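Local coordinates for hydrogenase expression/formation protein HypE (Desulfovibrio vulgaris subsp. vulgaris, PDB 2Z1U) that binds ATP and matures hydrogenases, probably dehydrating a carbamoyl group on its own C-terminal thiol to supply the cyanide ligands of the [NiFe] site, at the interface of chains A and B. Numbering follows the deposited sequence. Chains: chain A/B, Hydrogenase expression/formation protein HypE.

Contacts 1 and 2 are neighbouring stretches of one two-fold interface, their C-alpha centres about 11 Å apart. A:Ile148 belongs to both, and strands 50-58 and 141-151 run through both: contact 1 takes residues 51 and 148 from them, contact 2 residues 53, 55 and 146. Contact 1 is the strand-to-strand joint, closed by backbone bonds and leucines, while contact 2 continues inward with methionine, threonines and water toward strands 87-99 and 124-133. Together they fit the shared beta barrel through which proteins of this family dimerise, and contact 2 brings the partner chain up against an ATP-site residue.

Contact 1: the interface of chains A and B. Residues chain A 45, 47, 49, 51, 148; chain B 45, 47, 49, 51, 148.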
# COMPACT_ATOMS: atom_id res chain seq x y z
N LEU A 45 3.65 16.07 0.05
CA LEU A 45 2.23 16.35 -0.04
C LEU A 45 1.84 17.56 0.81
O LEU A 45 2.23 17.67 1.98
CB LEU A 45 1.45 15.11 0.43
CG LEU A 45 0.97 14.02 -0.53
CD1 LEU A 45 1.80 13.79 -1.79
CD2 LEU A 45 0.73 12.73 0.21
N LEU A 47 -1.26 18.92 2.49
CA LEU A 47 -2.66 18.57 2.81
C LEU A 47 -3.27 19.22 4.06
O LEU A 47 -2.58 19.47 5.05
CB LEU A 47 -2.81 17.04 2.88
CG LEU A 47 -2.75 16.25 1.58
CD1 LEU A 47 -2.59 14.76 1.88
CD2 LEU A 47 -4.00 16.49 0.74
N GLY A 49 -5.06 18.92 7.30
CA GLY A 49 -5.50 18.73 8.67
C GLY A 49 -6.04 17.34 8.91
O GLY A 49 -5.30 16.35 9.13
N LEU A 51 -7.39 14.03 8.04
CA LEU A 51 -7.24 13.28 6.80
C LEU A 51 -7.84 11.90 6.93
O LEU A 51 -7.99 11.39 8.04
CB LEU A 51 -5.76 13.16 6.41
CG LEU A 51 -4.95 14.46 6.33
CD1 LEU A 51 -3.51 14.12 6.11
CD2 LEU A 51 -5.46 15.39 5.24
N ILE A 148 -5.09 8.88 0.24
CA ILE A 148 -5.14 9.90 1.27
C ILE A 148 -6.05 11.05 0.81
O ILE A 148 -5.94 11.54 -0.32
CB ILE A 148 -3.70 10.39 1.65
CG1 ILE A 148 -3.73 11.23 2.93
CG2 ILE A 148 -3.03 11.15 0.51
CD1 ILE A 148 -3.48 10.37 4.17
N LEU B 45 -6.92 10.66 10.49
CA LEU B 45 -5.58 11.09 10.86
C LEU B 45 -5.53 12.61 11.09
O LEU B 45 -6.03 13.39 10.27
CB LEU B 45 -4.61 10.69 9.75
CG LEU B 45 -3.82 9.37 9.76
CD1 LEU B 45 -4.48 8.20 10.46
CD2 LEU B 45 -3.38 9.01 8.36
N LEU B 47 -2.93 15.35 11.02
CA LEU B 47 -1.52 15.61 10.67
C LEU B 47 -1.16 17.04 10.24
O LEU B 47 -1.97 17.74 9.62
CB LEU B 47 -1.06 14.61 9.60
CG LEU B 47 -0.84 13.15 10.01
CD1 LEU B 47 -0.71 12.27 8.78
CD2 LEU B 47 0.39 13.02 10.89
N GLY B 49 0.38 19.39 7.81
CA GLY B 49 0.73 20.27 6.71
C GLY B 49 1.53 19.55 5.63
O GLY B 49 1.00 18.84 4.75
N LEU B 51 3.61 16.91 4.16
CA LEU B 51 3.72 15.51 4.56
C LEU B 51 4.59 14.75 3.58
O LEU B 51 4.75 15.16 2.43
CB LEU B 51 2.34 14.85 4.64
CG LEU B 51 1.28 15.55 5.50
CD1 LEU B 51 -0.03 14.86 5.31
CD2 LEU B 51 1.67 15.57 6.97
N ILE B 148 3.08 7.52 6.22
CA ILE B 148 2.83 8.94 6.17
C ILE B 148 3.52 9.64 7.34
O ILE B 148 3.41 9.21 8.50
CB ILE B 148 1.30 9.25 6.10
CG1 ILE B 148 1.05 10.71 5.73
CG2 ILE B 148 0.58 8.88 7.39
CD1 ILE B 148 0.88 10.88 4.22
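A:Leu45 and B:Leu51 pair through their backbones in an antiparallel bridge, as do their twins A:Leu51 and B:Leu45; this joins the sheets of two AIR synthase-like N-terminal domains, the family's usual route to a dimeric barrel. The bridge is short and nearly straight. The amide N of A:Leu51 lies 2.7 Å from the carbonyl O of B:Leu45, in the carbonyl plane. The return bond of the same pair, from B:Leu45 N to A:Leu51 O, is 2.8 Å long, its donor tilted 24° from the plane of the A:Leu51 carbonyl. Between the two bridges, A:Leu51 and B:Leu51 reach toward each other tip to tip, and their CD1 methyls meet at 3.6 Å. With CG opposite the carbonyl carbon (chi1 -53°), and with CD1 anti to CA, each leucine sends CD1 to the two-fold axis, where it meets its own copy.

Packing is looser to either side of this tight centre. Deeper along the axis, the CD1 atoms of A:Ile148 and B:Ile148 face each other at 4.4 Å, while CD1 of A:Leu51 rests 4.2 Å from CD1 of A:Ile148 in its own chain, so leucine and isoleucine pairs form two layers of one apolar core. In the other direction, the turns between strands 43-46 and 50-58 are tied more slackly: A:Leu47 N gives a straight but longer bond of 3.2 Å to B:Gly49 O, with the donor 30° out of the carbonyl plane.

Contact 2: the interface of chains A and B. Residues chain A 93, 126-127, 146, 148; chain B 53, 55, 146.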
# COMPACT_ATOMS: atom_id res chain seq x y z
N SER A 93 -0.92 6.15 -3.65
CA SER A 93 0.29 5.42 -3.96
C SER A 93 -0.10 4.10 -4.63
O SER A 93 -1.22 3.61 -4.45
CB SER A 93 1.08 5.12 -2.69
OG SER A 93 0.34 4.27 -1.82
N VAL A 126 1.01 9.58 -6.69
CA VAL A 126 2.17 10.41 -6.30
C VAL A 126 3.45 9.66 -5.96
O VAL A 126 4.52 10.27 -5.90
CB VAL A 126 1.83 11.37 -5.10
CG1 VAL A 126 0.77 12.40 -5.53
CG2 VAL A 126 1.40 10.58 -3.82
N THR A 127 3.33 8.36 -5.71
CA THR A 127 4.48 7.57 -5.24
C THR A 127 4.15 6.09 -5.46
O THR A 127 2.99 5.72 -5.53
CB THR A 127 4.84 7.90 -3.74
OG1 THR A 127 6.18 7.47 -3.43
CG2 THR A 127 3.85 7.26 -2.75
N THR A 146 -2.91 2.89 -1.88
CA THR A 146 -3.26 3.56 -0.63
C THR A 146 -3.71 4.97 -1.01
O THR A 146 -3.10 5.63 -1.85
CB THR A 146 -2.05 3.58 0.33
OG1 THR A 146 -1.62 2.22 0.55
CG2 THR A 146 -2.37 4.22 1.67
N ILE A 148 -5.09 8.88 0.24
CA ILE A 148 -5.14 9.90 1.27
C ILE A 148 -6.05 11.05 0.81
O ILE A 148 -5.94 11.54 -0.32
CB ILE A 148 -3.70 10.39 1.65
CG1 ILE A 148 -3.73 11.23 2.93
CG2 ILE A 148 -3.03 11.15 0.51
CD1 ILE A 148 -3.48 10.37 4.17
N MET B 53 4.96 10.82 1.94
CA MET B 53 4.25 9.56 1.74
C MET B 53 5.06 8.58 0.86
O MET B 53 5.55 8.96 -0.21
CB MET B 53 2.87 9.81 1.11
CG MET B 53 2.07 8.55 0.76
SD MET B 53 0.54 8.92 -0.16
CE MET B 53 -0.43 7.44 0.14
N THR B 55 5.29 4.16 -0.38
CA THR B 55 4.78 2.78 -0.31
C THR B 55 5.85 1.78 -0.76
O THR B 55 6.65 2.08 -1.62
CB THR B 55 3.48 2.59 -1.15
OG1 THR B 55 2.87 1.36 -0.78
CG2 THR B 55 3.78 2.55 -2.68
N THR B 146 2.38 1.39 3.57
CA THR B 146 2.48 2.78 3.13
C THR B 146 2.66 3.62 4.39
O THR B 146 2.00 3.39 5.41
CB THR B 146 1.22 3.18 2.34
OG1 THR B 146 1.07 2.28 1.23
CG2 THR B 146 1.29 4.61 1.81
O HOH W 1 6.90 5.11 -2.78
O HOH W 2 0.38 1.57 -2.08
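A direct polar link joins A:Thr146 and B:Thr146, which meet tip to tip in the barrel-forming dimer interface with their hydroxyl OG1 atoms 2.8 Å apart. On chain B the same hydroxyl is also hydrogen-bonded to B:Thr55, OG1 to OG1 at 2.8 Å, so a short run of hydroxyls spans the two chains; which oxygen donates is not settled by the model. Alongside it, the methyl groups CG2 of A:Thr146 and B:Thr146 touch at 3.7 Å.

Water makes further polar links. Water 2 joins A:Ser93 OG (2.7 Å) to B:Thr55 OG1; standing opposite its backbone N (chi1 -166°), that hydroxyl points to both water 2 and B:Thr146 OG1. Water 1 sits 2.6 Å from A:Thr127 OG1 and also bonds the amide N and the carbonyl O of B:Thr55.

Apolar contact comes mainly from B:Met53, which lies stretched out over strands of chain A, its CG turned away from the backbone N (chi1 176°). Its side chain crosses that of A:Val126 at about a right angle, with SD 4.1 Å from CG2, and the terminal CE reaches 4.0 Å from CB of A:Ser93. The backbone carbonyl O of B:Met53 lies 3.5 Å from the methyl CG2 of A:Thr127. Because A:Thr127 belongs to the ATP site, this patch both holds the dimer together and may steady one wall of the nucleotide pocket from the partner chain.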